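Local coordinates for protein ketol-acid reductoisomerase (NAD(+)) (uncultured archaeon GZfos26G2, PDB 4XDY) that catalyses the magnesium-dependent methyl migration and NADH-dependent reduction of acetolactate in branched-chain amino-acid biosynthesis, working as a homodimer, at residues Asp128-Ala133 with Leu170-Ala175; Asp241-Trp244 with Arg250-Glu253; Asn293-Glu298 with Pro304-Ser309. All coordinates share one frame; numbering follows the deposited sequence.

Contact 1 of 3, residues Asp128-Ala133 with Leu170-Ala175; sequences DVIMVA and LAMTKA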
# COMPACT_ATOMS: atom_id res chain seq x y z
N ASP A 128 -20.26 27.42 -17.07
CA ASP A 128 -20.07 26.01 -17.21
C ASP A 128 -19.73 25.51 -15.75
O ASP A 128 -19.07 26.24 -14.97
CB ASP A 128 -18.95 25.70 -18.09
CG ASP A 128 -19.22 26.01 -19.64
OD1 ASP A 128 -20.37 25.99 -20.04
OD2 ASP A 128 -18.20 26.10 -20.35
N VAL A 129 -20.07 24.25 -15.50
CA VAL A 129 -19.76 23.62 -14.18
C VAL A 129 -19.20 22.23 -14.45
O VAL A 129 -19.90 21.35 -15.03
CB VAL A 129 -20.97 23.57 -13.25
CG1 VAL A 129 -20.61 22.91 -11.87
CG2 VAL A 129 -21.53 24.92 -13.01
N ILE A 130 -17.93 22.07 -14.11
CA ILE A 130 -17.17 20.91 -14.43
C ILE A 130 -16.45 20.34 -13.21
O ILE A 130 -16.24 21.06 -12.23
CB ILE A 130 -16.19 21.15 -15.58
CG1 ILE A 130 -15.28 22.29 -15.24
CG2 ILE A 130 -17.02 21.46 -16.85
CD1 ILE A 130 -14.13 22.39 -16.18
N MET A 131 -15.99 19.11 -13.35
CA MET A 131 -15.19 18.46 -12.32
C MET A 131 -14.12 17.62 -12.93
O MET A 131 -14.38 16.82 -13.87
CB MET A 131 -16.06 17.58 -11.37
CG MET A 131 -15.08 16.85 -10.52
SD MET A 131 -15.91 16.23 -9.13
CE MET A 131 -16.68 15.15 -9.88
N VAL A 132 -12.89 17.80 -12.47
CA VAL A 132 -11.77 16.94 -12.76
C VAL A 132 -11.25 16.34 -11.44
O VAL A 132 -10.59 17.05 -10.65
CB VAL A 132 -10.69 17.63 -13.59
CG1 VAL A 132 -11.32 18.11 -14.94
CG2 VAL A 132 -10.09 18.89 -12.89
N ALA A 133 -11.64 15.11 -11.18
CA ALA A 133 -11.40 14.49 -9.85
C ALA A 133 -10.34 13.45 -9.91
O ALA A 133 -10.58 12.39 -10.49
CB ALA A 133 -12.68 13.88 -9.34
N LEU A 170 -11.83 17.79 -20.00
CA LEU A 170 -10.96 16.72 -20.44
C LEU A 170 -9.54 17.24 -20.70
O LEU A 170 -8.54 16.54 -20.46
CB LEU A 170 -11.53 15.98 -21.69
CG LEU A 170 -12.81 15.18 -21.46
CD1 LEU A 170 -13.37 14.74 -22.80
CD2 LEU A 170 -12.59 13.91 -20.63
N ALA A 171 -9.49 18.45 -21.26
CA ALA A 171 -8.23 19.04 -21.66
C ALA A 171 -7.36 19.20 -20.41
O ALA A 171 -6.17 18.93 -20.43
CB ALA A 171 -8.45 20.36 -22.32
N MET A 172 -8.01 19.65 -19.34
CA MET A 172 -7.29 19.83 -18.05
C MET A 172 -6.65 18.51 -17.61
O MET A 172 -5.48 18.48 -17.18
CB MET A 172 -8.25 20.41 -17.01
CG MET A 172 -8.53 21.86 -17.13
SD MET A 172 -9.79 22.41 -16.00
CE MET A 172 -8.83 22.38 -14.44
N THR A 173 -7.36 17.39 -17.77
CA THR A 173 -6.83 16.09 -17.31
C THR A 173 -5.71 15.59 -18.16
O THR A 173 -4.77 14.94 -17.72
CB THR A 173 -7.90 14.98 -17.20
OG1 THR A 173 -8.33 14.56 -18.51
CG2 THR A 173 -9.09 15.41 -16.28
N LYS A 174 -5.76 15.97 -19.45
CA LYS A 174 -4.65 15.59 -20.32
C LYS A 174 -3.38 16.41 -20.01
O LYS A 174 -2.28 15.87 -19.96
CB LYS A 174 -5.04 15.79 -21.80
CG LYS A 174 -3.85 15.33 -22.69
CD LYS A 174 -4.09 15.33 -24.17
CE LYS A 174 -2.81 14.75 -24.83
NZ LYS A 174 -3.27 14.39 -26.17
N ALA A 175 -3.56 17.72 -19.85
CA ALA A 175 -2.46 18.63 -19.47
C ALA A 175 -1.81 18.19 -18.09
O ALA A 175 -0.60 18.33 -17.86
CB ALA A 175 -2.94 20.03 -19.39
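Val132 meets two neighbouring side chains of the helix at once, one with each methyl. Its CG1 sits against Thr173 CG2 at 3.7 Å, the two side chains slanting across one another, and Val132 CB is almost as near to that same Thr173 methyl. The other branch, Val132 CG2, turns to Met172 and rests 4.0 Å from its CE, here with the side chains at about a right angle. Met172 runs out extended and then bends at its last torsion (chi3 74°), which swings the CE methyl over to Val132 and leaves the sulfur beside Ile130. Ile130 CD1 stands 4.3 Å from Met172 SD, a looser touch than the other two. This is sheet-against-helix packing of the N-terminal Rossmann domain: strand 128-134, parallel to strand 107-110, carries helix 165-175 on one face, while the alternate residues Val129 and Met131 lean on helix 188-203. Strand and helix segments run in roughly the same sense, 25° apart, with axes 8.7 Å from each other at closest. With chi1 at 71° Thr173 turns CG2 to Val132, and the 2.8 Å hydrogen bond from its OG1 to Leu170 O, the donor tilted off the carbonyl plane, holds that rotation. Leu170 O also takes the amide of Lys174. Cys109 of strand 107-110 touches Ile130, Val132 and Met172 alike.

Contact 2 of 3, residues Asp241-Trp244 with Arg250-Glu253; sequences DLVW and RMAE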
# COMPACT_ATOMS: atom_id res chain seq x y z
N ASP A 241 2.34 -2.65 -3.25
CA ASP A 241 3.09 -2.39 -4.50
C ASP A 241 2.95 -3.54 -5.50
O ASP A 241 2.81 -3.29 -6.69
CB ASP A 241 4.58 -2.12 -4.24
CG ASP A 241 4.84 -0.68 -3.71
OD1 ASP A 241 3.90 0.15 -3.69
OD2 ASP A 241 6.00 -0.41 -3.33
N LEU A 242 2.97 -4.77 -5.03
CA LEU A 242 2.77 -5.95 -5.92
C LEU A 242 1.39 -5.98 -6.57
O LEU A 242 1.27 -6.19 -7.82
CB LEU A 242 3.06 -7.20 -5.16
CG LEU A 242 4.58 -7.34 -4.94
CD1 LEU A 242 4.79 -8.35 -3.89
CD2 LEU A 242 5.30 -7.74 -6.21
N VAL A 243 0.39 -5.69 -5.76
CA VAL A 243 -0.99 -5.65 -6.25
C VAL A 243 -1.13 -4.54 -7.27
O VAL A 243 -1.79 -4.69 -8.32
CB VAL A 243 -2.01 -5.46 -5.15
CG1 VAL A 243 -3.43 -5.40 -5.77
CG2 VAL A 243 -1.95 -6.59 -4.11
N TRP A 244 -0.56 -3.36 -6.97
CA TRP A 244 -0.66 -2.20 -7.87
C TRP A 244 -0.06 -2.54 -9.24
O TRP A 244 -0.53 -2.04 -10.28
CB TRP A 244 0.10 -1.04 -7.19
CG TRP A 244 -0.14 0.29 -7.78
CD1 TRP A 244 -1.24 1.09 -7.63
CD2 TRP A 244 0.79 1.01 -8.57
NE1 TRP A 244 -1.05 2.27 -8.30
CE2 TRP A 244 0.21 2.26 -8.86
CE3 TRP A 244 2.10 0.76 -8.98
CZ2 TRP A 244 0.88 3.24 -9.60
CZ3 TRP A 244 2.75 1.75 -9.76
CH2 TRP A 244 2.14 2.96 -10.02
N ARG A 250 -0.21 -11.24 -9.17
CA ARG A 250 1.23 -11.00 -8.96
C ARG A 250 1.63 -11.17 -7.52
O ARG A 250 2.62 -11.79 -7.17
CB ARG A 250 1.58 -9.58 -9.40
CG ARG A 250 3.03 -9.12 -9.24
CD ARG A 250 3.95 -10.09 -9.92
NE ARG A 250 5.36 -9.79 -9.79
CZ ARG A 250 6.32 -10.72 -9.88
NH1 ARG A 250 6.09 -12.04 -10.09
NH2 ARG A 250 7.54 -10.32 -9.73
N MET A 251 0.85 -10.55 -6.65
CA MET A 251 1.16 -10.65 -5.24
C MET A 251 1.15 -12.08 -4.73
O MET A 251 2.07 -12.51 -4.03
CB MET A 251 0.21 -9.71 -4.48
CG MET A 251 0.54 -9.57 -2.98
SD MET A 251 -0.30 -10.74 -1.92
CE MET A 251 -1.89 -9.93 -1.76
N ALA A 252 0.10 -12.85 -5.08
CA ALA A 252 -0.01 -14.22 -4.68
C ALA A 252 1.16 -15.08 -5.21
O ALA A 252 1.49 -16.09 -4.60
CB ALA A 252 -1.33 -14.81 -5.18
N GLU A 253 1.72 -14.73 -6.34
CA GLU A 253 2.86 -15.45 -6.93
C GLU A 253 4.14 -15.24 -6.12
O GLU A 253 4.95 -16.13 -5.96
CB GLU A 253 3.20 -14.85 -8.35
CG GLU A 253 2.39 -15.39 -9.47
CD GLU A 253 2.64 -14.66 -10.79
OE1 GLU A 253 3.54 -13.76 -10.92
OE2 GLU A 253 1.83 -14.92 -11.69
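Arg250 NH1 donates to Glu253 OE1 over 3.2 Å in a salt bridge that is fairly straight, 155° at the hydrogen, while the stem of the same arginine lies on Leu242. The contact belongs to the all-helical, knotted C-terminal domain of the ketol-acid reductoisomerases. Both segments fall in helix 225-254, yet Leu242 CA and Met251 CA are 5.0 Å apart, so the chain must double back between them rather than run on as a straight rod. Arg250 reaches both partners through a kink in its chain (chi2 54°): CG settles 3.7 Å from Leu242 O and 4.0 Å from Leu242 CD2, and the guanidinium beyond holds Glu253 OE1 at its edge, in plane, nearly in line with the C-O bond. With an alanine here, Glu253 would probably lose its charged mate and Leu242 CD2 the CG and NE that lie against it. Next along, Met251 presses its CB to Leu242 CB at 3.9 Å. The second subunit comes close on this side too, its Thr139 packing on Leu242 and Arg250, its Val208 on Met251 and its Val233 on Val243. The Met251 side chain is also about 6 Å from a bound N-hydroxy-N-isopropyloxamic acid, which puts the turn close to an active site. Val243 and Met251 lie alongside each other, pointing the same way; Val243 CG2 touches Met251 CB at 3.8 Å and still keeps the terminal CE within 4.1 Å.

Contact 3 of 3, residues Asn293-Glu298 with Pro304-Ser309; sequences NEWVDE and PFLKAS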
# COMPACT_ATOMS: atom_id res chain seq x y z
N ASN A 293 -24.74 15.56 5.67
CA ASN A 293 -25.33 16.44 6.74
C ASN A 293 -24.51 16.34 8.01
O ASN A 293 -24.25 17.34 8.67
CB ASN A 293 -26.72 16.03 7.06
CG ASN A 293 -27.71 16.56 6.06
OD1 ASN A 293 -27.42 17.47 5.28
ND2 ASN A 293 -28.86 15.95 6.04
N GLU A 294 -24.03 15.14 8.34
CA GLU A 294 -23.15 15.00 9.51
C GLU A 294 -21.86 15.75 9.38
O GLU A 294 -21.38 16.36 10.34
CB GLU A 294 -22.79 13.51 9.83
CG GLU A 294 -24.01 12.73 10.16
CD GLU A 294 -23.73 11.24 10.21
OE1 GLU A 294 -22.61 10.76 9.91
OE2 GLU A 294 -24.71 10.53 10.53
N TRP A 295 -21.23 15.72 8.21
CA TRP A 295 -20.00 16.45 8.06
C TRP A 295 -20.20 17.98 8.06
O TRP A 295 -19.43 18.69 8.66
CB TRP A 295 -19.23 15.96 6.80
CG TRP A 295 -17.98 16.70 6.35
CD1 TRP A 295 -17.69 17.08 5.05
CD2 TRP A 295 -16.89 17.19 7.14
NE1 TRP A 295 -16.52 17.72 4.99
CE2 TRP A 295 -15.98 17.78 6.26
CE3 TRP A 295 -16.55 17.09 8.50
CZ2 TRP A 295 -14.78 18.34 6.73
CZ3 TRP A 295 -15.38 17.69 8.94
CH2 TRP A 295 -14.47 18.24 8.07
N VAL A 296 -21.26 18.44 7.43
CA VAL A 296 -21.64 19.86 7.53
C VAL A 296 -21.83 20.23 9.00
O VAL A 296 -21.33 21.26 9.47
CB VAL A 296 -22.89 20.15 6.69
CG1 VAL A 296 -23.39 21.58 6.95
CG2 VAL A 296 -22.55 20.00 5.19
N ASP A 297 -22.60 19.41 9.73
CA ASP A 297 -22.89 19.76 11.15
C ASP A 297 -21.63 19.72 11.96
O ASP A 297 -21.34 20.58 12.85
CB ASP A 297 -24.00 18.84 11.68
CG ASP A 297 -25.44 19.23 11.12
OD1 ASP A 297 -25.62 20.38 10.56
OD2 ASP A 297 -26.41 18.37 11.27
N GLU A 298 -20.73 18.74 11.64
CA GLU A 298 -19.47 18.73 12.37
C GLU A 298 -18.61 19.98 12.21
O GLU A 298 -18.00 20.53 13.11
CB GLU A 298 -18.68 17.46 11.93
CG GLU A 298 -17.27 17.37 12.46
CD GLU A 298 -17.23 17.00 13.95
OE1 GLU A 298 -18.27 16.53 14.44
OE2 GLU A 298 -16.10 17.17 14.45
N PRO A 304 -15.17 19.35 16.54
CA PRO A 304 -14.62 18.74 17.79
C PRO A 304 -14.27 17.23 17.71
O PRO A 304 -13.32 16.78 18.35
CB PRO A 304 -15.78 18.93 18.77
CG PRO A 304 -17.01 18.98 17.93
CD PRO A 304 -16.57 19.74 16.69
N PHE A 305 -15.04 16.47 16.93
CA PHE A 305 -14.74 15.04 16.74
C PHE A 305 -13.46 14.84 15.96
O PHE A 305 -12.62 14.02 16.32
CB PHE A 305 -15.91 14.31 16.09
CG PHE A 305 -15.62 12.87 15.74
CD1 PHE A 305 -15.69 11.88 16.70
CD2 PHE A 305 -15.22 12.50 14.47
CE1 PHE A 305 -15.38 10.56 16.42
CE2 PHE A 305 -14.99 11.14 14.18
CZ PHE A 305 -15.04 10.19 15.15
N LEU A 306 -13.26 15.65 14.89
CA LEU A 306 -12.06 15.53 14.14
C LEU A 306 -10.84 15.96 14.98
O LEU A 306 -9.84 15.32 14.95
CB LEU A 306 -12.21 16.30 12.79
CG LEU A 306 -11.07 16.32 11.78
CD1 LEU A 306 -10.69 14.88 11.44
CD2 LEU A 306 -11.58 17.15 10.58
N LYS A 307 -10.92 17.05 15.77
CA LYS A 307 -9.89 17.39 16.70
C LYS A 307 -9.58 16.36 17.74
O LYS A 307 -8.44 16.01 17.97
CB LYS A 307 -10.25 18.72 17.42
CG LYS A 307 -10.19 19.87 16.42
CD LYS A 307 -10.08 21.26 17.03
CE LYS A 307 -11.33 21.62 17.79
NZ LYS A 307 -11.59 23.09 17.70
N ALA A 308 -10.61 15.81 18.35
CA ALA A 308 -10.39 14.74 19.32
C ALA A 308 -9.72 13.50 18.67
O ALA A 308 -8.84 12.87 19.27
CB ALA A 308 -11.72 14.31 19.93
N SER A 309 -10.17 13.14 17.45
CA SER A 309 -9.59 12.05 16.74
C SER A 309 -8.11 12.23 16.36
O SER A 309 -7.31 11.29 16.55
CB SER A 309 -10.45 11.63 15.51
OG SER A 309 -11.80 11.40 15.83
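Glu298 makes the polar part of this contact with one oxygen, OE2, which is turned into the first turn of helix 304-315. Leu306 N reaches OE2 at 3.3 Å with an N-H...O angle of 155°, coming from above the carboxylate plane; Phe305 N is nearer, but its bond is weak. The bend in Glu298 (chi2 74°) carries the carboxylate across to these amides. Pro304 N has no hydrogen to offer and Pro304 CD simply packs against OE2 at 3.4 Å. The helix start would probably stabilise a negative charge here. Phe305 meets the carboxylate through CB, 3.3 Å from Glu298 OE2, and stands its ring nearly perpendicular to it. One ring face of Phe305 carries Ser309 OG, 3.5 Å above its centre, and that hydroxyl bonds back to Phe305 O. The apolar part is a single slanting touch, Trp295 CH2 to Leu306 CD2 at 4.0 Å. In the fold, segments 293-298 and 304-309, on helices 290-300 and 304-315 of the knotted domain, run at 82° to each other. Trp295 also touches Glu88, an NAD(+)-binding residue of the Rossmann domain, and stacks on Tyr261 from helix 257-270 of the second subunit, whose Glu260 packs on Leu306.

All three contacts are largely buried, but in different surroundings. Contact 1 lies wholly within one subunit, in the Rossmann domain, and joins a strand to a helix through methyls and a thioether. Contacts 2 and 3 belong to the knotted helical domain and both touch the second subunit, though their centres are 37 Å apart. Contact 2 is the chain folding back within a single helix range, with apolar side chains on one side and a solvent-facing ion pair at the margin. Contact 3 joins two successive helices and alone has hydrogen bonds between its segments, one of them weak, from backbone amides to a carboxylate. Contacts 1 and 3 lie on opposite sides of the chain's centre.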